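Local atomic coordinates of DNMT2 (Spodoptera frugiperda, PDB entry 4H0N), a protein that probably transfers a methyl group from S-adenosyl-L-methionine to cytosine 38 in the anticodon loop of tRNA(Asp) and to cytosine in DNA. Residues A[139-148]-A[160-169]. The protein carries 3 engineered substitutions. Numbering follows the deposited sequence.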
ATOM      1  N   CYS A 139      26.671   7.459   3.167  1.00 28.59           N
ATOM      2  CA  CYS A 139      26.537   8.303   1.983  1.00 31.39           C
ATOM      3  C   CYS A 139      26.071   9.711   2.338  1.00 29.34           C
ATOM      4  O   CYS A 139      25.563  10.442   1.485  1.00 25.24           O
ATOM      5  CB  CYS A 139      25.582   7.664   0.974  1.00 21.31           C
ATOM      6  SG  CYS A 139      26.088   6.012   0.425  1.00 41.00           S
ATOM      7  N   ASN A 140      26.253  10.074   3.605  1.00 40.65           N
ATOM      8  CA  ASN A 140      25.867  11.387   4.132  1.00 39.97           C
ATOM      9  C   ASN A 140      24.375  11.736   3.966  1.00 43.71           C
ATOM     10  O   ASN A 140      24.005  12.874   3.659  1.00 31.89           O
ATOM     11  CB  ASN A 140      26.787  12.471   3.575  1.00 33.02           C
ATOM     12  CG  ASN A 140      28.255  12.056   3.609  1.00 38.74           C
ATOM     13  OD1 ASN A 140      28.880  12.003   4.673  1.00 38.34           O
ATOM     14  ND2 ASN A 140      28.808  11.748   2.441  1.00 35.43           N
ATOM     15  N   PHE A 141      23.530  10.732   4.187  1.00 29.74           N
ATOM     16  CA  PHE A 141      22.092  10.915   4.224  1.00 28.45           C
ATOM     17  C   PHE A 141      21.649  11.092   5.664  1.00 30.44           C
ATOM     18  O   PHE A 141      22.211  10.459   6.572  1.00 28.50           O
ATOM     19  CB  PHE A 141      21.382   9.707   3.605  1.00 27.97           C
ATOM     20  CG  PHE A 141      21.179   9.824   2.121  1.00 28.24           C
ATOM     21  CD1 PHE A 141      20.000  10.342   1.620  1.00 27.49           C
ATOM     22  CD2 PHE A 141      22.165   9.424   1.223  1.00 29.51           C
ATOM     23  CE1 PHE A 141      19.795  10.463   0.262  1.00 28.06           C
ATOM     24  CE2 PHE A 141      21.964   9.543  -0.148  1.00 30.09           C
ATOM     25  CZ  PHE A 141      20.776  10.067  -0.626  1.00 29.40           C
ATOM     26  N   ILE A 142      20.667  11.968   5.877  1.00 27.24           N
ATOM     27  CA  ILE A 142      20.000  12.054   7.170  1.00 26.84           C
ATOM     28  C   ILE A 142      18.581  11.539   6.980  1.00 25.66           C
ATOM     29  O   ILE A 142      18.045  11.590   5.872  1.00 25.21           O
ATOM     30  CB  ILE A 142      19.961  13.476   7.707  1.00 27.21           C
ATOM     31  CG1 ILE A 142      19.449  14.453   6.642  1.00 34.58           C
ATOM     32  CG2 ILE A 142      21.346  13.891   8.178  1.00 28.51           C
ATOM     33  CD1 ILE A 142      19.341  15.877   7.157  1.00 27.61           C
ATOM     34  N   TYR A 143      17.963  11.036   8.043  1.00 27.93           N
ATOM     35  CA  TYR A 143      16.715  10.294   7.883  1.00 31.06           C
ATOM     36  C   TYR A 143      15.787  10.322   9.091  1.00 26.32           C
ATOM     37  O   TYR A 143      16.186  10.651  10.204  1.00 25.18           O
ATOM     38  CB  TYR A 143      17.044   8.840   7.561  1.00 24.52           C
ATOM     39  CG  TYR A 143      17.811   8.154   8.667  1.00 25.47           C
ATOM     40  CD1 TYR A 143      17.151   7.416   9.638  1.00 25.45           C
ATOM     41  CD2 TYR A 143      19.195   8.262   8.753  1.00 26.60           C
ATOM     42  CE1 TYR A 143      17.846   6.794  10.656  1.00 35.63           C
ATOM     43  CE2 TYR A 143      19.900   7.639   9.768  1.00 27.75           C
ATOM     44  CZ  TYR A 143      19.219   6.907  10.716  1.00 27.84           C
ATOM     45  OH  TYR A 143      19.905   6.286  11.730  1.00 29.30           O
ATOM     46  N   GLN A 144      14.537   9.958   8.846  1.00 23.16           N
ATOM     47  CA  GLN A 144      13.608   9.639   9.908  1.00 22.97           C
ATOM     48  C   GLN A 144      12.833   8.368   9.548  1.00 28.65           C
ATOM     49  O   GLN A 144      12.339   8.230   8.426  1.00 25.32           O
ATOM     50  CB  GLN A 144      12.642  10.793  10.136  1.00 22.66           C
ATOM     51  CG  GLN A 144      11.643  10.525  11.236  1.00 27.39           C
ATOM     52  CD  GLN A 144      12.300  10.378  12.593  1.00 31.08           C
ATOM     53  OE1 GLN A 144      12.689  11.368  13.217  1.00 29.36           O
ATOM     54  NE2 GLN A 144      12.424   9.141  13.064  1.00 24.18           N
ATOM     55  N   GLU A 145      12.747   7.436  10.494  1.00 22.76           N
ATOM     56  CA  GLU A 145      11.917   6.250  10.325  1.00 22.34           C
ATOM     57  C   GLU A 145      10.546   6.445  10.963  1.00 21.83           C
ATOM     58  O   GLU A 145      10.427   7.051  12.025  1.00 37.38           O
ATOM     59  CB  GLU A 145      12.590   5.030  10.946  1.00 23.41           C
ATOM     60  CG  GLU A 145      13.919   4.670  10.325  1.00 32.73           C
ATOM     61  CD  GLU A 145      14.475   3.372  10.870  1.00 35.77           C
ATOM     62  OE1 GLU A 145      14.631   3.262  12.105  1.00 37.39           O
ATOM     63  OE2 GLU A 145      14.746   2.458  10.062  1.00 40.08           O
ATOM     64  N   PHE A 146       9.510   5.925  10.313  1.00 29.14           N
ATOM     65  CA  PHE A 146       8.157   6.012  10.848  1.00 22.38           C
ATOM     66  C   PHE A 146       7.502   4.638  10.915  1.00 25.49           C
ATOM     67  O   PHE A 146       7.888   3.715  10.202  1.00 33.09           O
ATOM     68  CB  PHE A 146       7.276   6.900   9.969  1.00 19.68           C
ATOM     69  CG  PHE A 146       7.771   8.311   9.812  1.00 19.86           C
ATOM     70  CD1 PHE A 146       8.683   8.633   8.822  1.00 19.92           C
ATOM     71  CD2 PHE A 146       7.285   9.326  10.620  1.00 25.12           C
ATOM     72  CE1 PHE A 146       9.118   9.932   8.660  1.00 20.25           C
ATOM     73  CE2 PHE A 146       7.716  10.625  10.464  1.00 20.53           C
ATOM     74  CZ  PHE A 146       8.629  10.929   9.483  1.00 41.16           C
ATOM     75  N   LEU A 147       6.506   4.518  11.782  1.00 28.96           N
ATOM     76  CA  LEU A 147       5.573   3.401  11.752  1.00 29.30           C
ATOM     77  C   LEU A 147       4.166   3.989  11.798  1.00 27.99           C
ATOM     78  O   LEU A 147       3.626   4.276  12.871  1.00 22.65           O
ATOM     79  CB  LEU A 147       5.808   2.439  12.918  1.00 21.76           C
ATOM     80  CG  LEU A 147       6.882   1.363  12.730  1.00 28.31           C
ATOM     81  CD1 LEU A 147       7.087   0.570  14.013  1.00 24.99           C
ATOM     82  CD2 LEU A 147       6.532   0.426  11.574  1.00 25.51           C
ATOM     83  N   LEU A 148       3.585   4.179  10.619  1.00 21.95           N
ATOM     84  CA  LEU A 148       2.326   4.888  10.490  1.00 18.29           C
ATOM     85  C   LEU A 148       1.184   4.014  10.027  1.00 31.42           C
ATOM     86  O   LEU A 148       1.351   3.092   9.222  1.00 24.92           O
ATOM     87  CB  LEU A 148       2.471   6.045   9.518  1.00 17.86           C
ATOM     88  CG  LEU A 148       3.467   7.108   9.950  1.00 18.33           C
ATOM     89  CD1 LEU A 148       3.513   8.206   8.914  1.00 23.05           C
ATOM     90  CD2 LEU A 148       3.083   7.663  11.310  1.00 18.93           C
ATOM     91  N   LEU A 160      -0.739  -0.548   8.938  1.00 25.98           N
ATOM     92  CA  LEU A 160       0.518  -0.296   9.611  1.00 22.48           C
ATOM     93  C   LEU A 160       1.692  -0.624   8.685  1.00 23.02           C
ATOM     94  O   LEU A 160       1.840  -1.756   8.221  1.00 19.82           O
ATOM     95  CB  LEU A 160       0.584  -1.121  10.896  1.00 20.02           C
ATOM     96  CG  LEU A 160       1.730  -0.825  11.863  1.00 23.91           C
ATOM     97  CD1 LEU A 160       1.844   0.674  12.147  1.00 20.29           C
ATOM     98  CD2 LEU A 160       1.532  -1.603  13.147  1.00 22.19           C
ATOM     99  N   ARG A 161       2.510   0.387   8.411  1.00 22.12           N
ATOM    100  CA  ARG A 161       3.642   0.252   7.506  1.00 19.23           C
ATOM    101  C   ARG A 161       4.872   0.986   8.037  1.00 22.75           C
ATOM    102  O   ARG A 161       4.765   1.946   8.806  1.00 24.21           O
ATOM    103  CB  ARG A 161       3.287   0.813   6.132  1.00 18.69           C
ATOM    104  CG  ARG A 161       2.214   0.048   5.397  1.00 18.67           C
ATOM    105  CD  ARG A 161       2.672  -1.365   5.143  1.00 32.68           C
ATOM    106  NE  ARG A 161       1.970  -1.987   4.026  1.00 48.80           N
ATOM    107  CZ  ARG A 161       0.873  -2.729   4.149  1.00 58.29           C
ATOM    108  NH1 ARG A 161       0.339  -2.938   5.345  1.00 60.13           N
ATOM    109  NH2 ARG A 161       0.307  -3.262   3.073  1.00 62.07           N
ATOM    110  N   TYR A 162       6.041   0.524   7.612  1.00 20.22           N
ATOM    111  CA  TYR A 162       7.299   1.184   7.915  1.00 21.98           C
ATOM    112  C   TYR A 162       7.573   2.237   6.857  1.00 22.24           C
ATOM    113  O   TYR A 162       7.317   2.013   5.674  1.00 19.97           O
ATOM    114  CB  TYR A 162       8.434   0.160   7.926  1.00 21.83           C
ATOM    115  CG  TYR A 162       9.820   0.762   7.930  1.00 27.24           C
ATOM    116  CD1 TYR A 162      10.483   1.022   9.123  1.00 30.70           C
ATOM    117  CD2 TYR A 162      10.473   1.064   6.738  1.00 25.92           C
ATOM    118  CE1 TYR A 162      11.756   1.568   9.128  1.00 23.52           C
ATOM    119  CE2 TYR A 162      11.735   1.612   6.734  1.00 23.48           C
ATOM    120  CZ  TYR A 162      12.376   1.858   7.927  1.00 28.75           C
ATOM    121  OH  TYR A 162      13.638   2.405   7.913  1.00 30.78           O
ATOM    122  N   TYR A 163       8.106   3.379   7.280  1.00 22.32           N
ATOM    123  CA  TYR A 163       8.529   4.411   6.338  1.00 23.51           C
ATOM    124  C   TYR A 163       9.877   4.993   6.712  1.00 25.68           C
ATOM    125  O   TYR A 163      10.214   5.113   7.888  1.00 21.67           O
ATOM    126  CB  TYR A 163       7.512   5.543   6.263  1.00 19.06           C
ATOM    127  CG  TYR A 163       6.162   5.118   5.753  1.00 24.57           C
ATOM    128  CD1 TYR A 163       5.893   5.086   4.391  1.00 22.81           C
ATOM    129  CD2 TYR A 163       5.150   4.749   6.635  1.00 26.99           C
ATOM    130  CE1 TYR A 163       4.651   4.705   3.921  1.00 22.54           C
ATOM    131  CE2 TYR A 163       3.909   4.360   6.172  1.00 17.83           C
ATOM    132  CZ  TYR A 163       3.665   4.344   4.816  1.00 22.31           C
ATOM    133  OH  TYR A 163       2.433   3.963   4.347  1.00 22.57           O
ATOM    134  N   CYS A 164      10.640   5.364   5.693  1.00 26.68           N
ATOM    135  CA  CYS A 164      11.890   6.066   5.900  1.00 25.22           C
ATOM    136  C   CYS A 164      11.987   7.242   4.935  1.00 24.99           C
ATOM    137  O   CYS A 164      11.940   7.063   3.717  1.00 27.89           O
ATOM    138  CB  CYS A 164      13.070   5.115   5.701  1.00 32.21           C
ATOM    139  SG  CYS A 164      14.677   5.900   5.953  1.00 36.68           S
ATOM    140  N   THR A 165      12.091   8.447   5.482  1.00 21.18           N
ATOM    141  CA  THR A 165      12.357   9.626   4.666  1.00 24.18           C
ATOM    142  C   THR A 165      13.835   9.975   4.791  1.00 23.22           C
ATOM    143  O   THR A 165      14.272  10.488   5.818  1.00 25.88           O
ATOM    144  CB  THR A 165      11.480  10.825   5.075  1.00 25.64           C
ATOM    145  OG1 THR A 165      11.491  10.967   6.500  1.00 21.21           O
ATOM    146  CG2 THR A 165      10.046  10.620   4.612  1.00 20.59           C
ATOM    147  N   ALA A 166      14.604   9.664   3.752  1.00 22.96           N
ATOM    148  CA  ALA A 166      16.049   9.868   3.769  1.00 23.88           C
ATOM    149  C   ALA A 166      16.420  11.036   2.874  1.00 24.52           C
ATOM    150  O   ALA A 166      15.819  11.241   1.820  1.00 24.60           O
ATOM    151  CB  ALA A 166      16.771   8.611   3.335  1.00 24.48           C
ATOM    152  N   ARG A 167      17.427  11.788   3.293  1.00 25.19           N
ATOM    153  CA  ARG A 167      17.706  13.083   2.705  1.00 25.90           C
ATOM    154  C   ARG A 167      19.197  13.421   2.832  1.00 36.29           C
ATOM    155  O   ARG A 167      19.841  13.050   3.817  1.00 27.04           O
ATOM    156  CB  ARG A 167      16.872  14.116   3.449  1.00 25.52           C
ATOM    157  CG  ARG A 167      16.681  15.416   2.746  1.00 26.27           C
ATOM    158  CD  ARG A 167      15.988  16.376   3.682  1.00 26.16           C
ATOM    159  NE  ARG A 167      16.499  17.734   3.533  1.00 27.47           N
ATOM    160  CZ  ARG A 167      15.794  18.742   3.040  1.00 32.45           C
ATOM    161  NH1 ARG A 167      14.535  18.551   2.660  1.00 31.76           N
ATOM    162  NH2 ARG A 167      16.344  19.942   2.939  1.00 44.29           N
ATOM    163  N   ARG A 168      19.743  14.114   1.833  1.00 27.97           N
ATOM    164  CA  ARG A 168      21.139  14.557   1.882  1.00 29.12           C
ATOM    165  C   ARG A 168      21.318  15.640   2.936  1.00 29.30           C
ATOM    166  O   ARG A 168      20.506  16.563   3.029  1.00 29.17           O
ATOM    167  CB  ARG A 168      21.603  15.056   0.512  1.00 30.36           C
ATOM    168  CG  ARG A 168      22.052  13.946  -0.423  1.00 44.23           C
ATOM    169  CD  ARG A 168      23.567  13.783  -0.417  1.00 52.06           C
ATOM    170  NE  ARG A 168      23.979  12.416  -0.740  1.00 64.13           N
ATOM    171  CZ  ARG A 168      23.888  11.862  -1.949  1.00 63.15           C
ATOM    172  NH1 ARG A 168      23.387  12.550  -2.966  1.00 68.90           N
ATOM    173  NH2 ARG A 168      24.293  10.613  -2.140  1.00 49.78           N
ATOM    174  N   ASN A 169      22.381  15.532   3.729  1.00 29.82           N
ATOM    175  CA  ASN A 169      22.532  16.408   4.888  1.00 30.14           C
ATOM    176  C   ASN A 169      22.997  17.816   4.581  1.00 31.31           C
ATOM    177  O   ASN A 169      23.043  18.653   5.475  1.00 73.09           O
ATOM    178  CB  ASN A 169      23.412  15.777   5.977  1.00 42.62           C
ATOM    179  CG  ASN A 169      24.806  15.414   5.490  1.00 36.91           C
ATOM    180  OD1 ASN A 169      25.300  15.947   4.495  1.00 39.34           O
ATOM    181  ND2 ASN A 169      25.454  14.504   6.207  1.00 36.54           N
TER
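F146 and Y163 face each other as a hydrogen-bonded pair in the antiparallel hairpin that closes the seven-stranded sheet of this class I methyltransferase fold, with strand 161-168 next to strand 114-119 and strand 141-148 as the outermost strand of that sheet. The packing is tight along the middle of the ladder. F146 N donates to Y163 O at 2.7 Å, Y163 N returns the bond to F146 O, and the two side chains cross at about a right angle, CB of F146 lying 4.0 Å from CB of Y163. On the same face, T165 OG1 reaches the edge of the F146 ring, 3.4 Å from CE1 and in the ring plane; helix 321-332 covers this layer through L327 and L331. The face bearing Y143, E145, C164 and A166 packs against helix 127-138. There the carboxylate of E145 stands almost perpendicular to the Y162 ring (88° between planes) and meets its edge; OE2 lies implausibly close to the Y162 hydroxyl, so the length of their hydrogen bond is doubtful, and R129 of that helix forms a salt bridge to the same OE2.

L160 at one end and N140 with N169 at the other are looser and exposed. N140, the positive-phi residue of a Schellman motif ending helix 127-138, accepts a bond at its O from N169 N (3.1 Å). Just inside, F141 is buried: although its CB points away from strand 161-168, chi1 of -89° swings the ring back against A166 and R168. An alanine here would probably open a gap beside A166 and L136 and leave the R168 guanidinium to its weak polar partners. CZ of F141 sits over the centre of that guanidinium, 3.7 Å above its plane, while C139 O takes a weak bond from R168 NE at its edge.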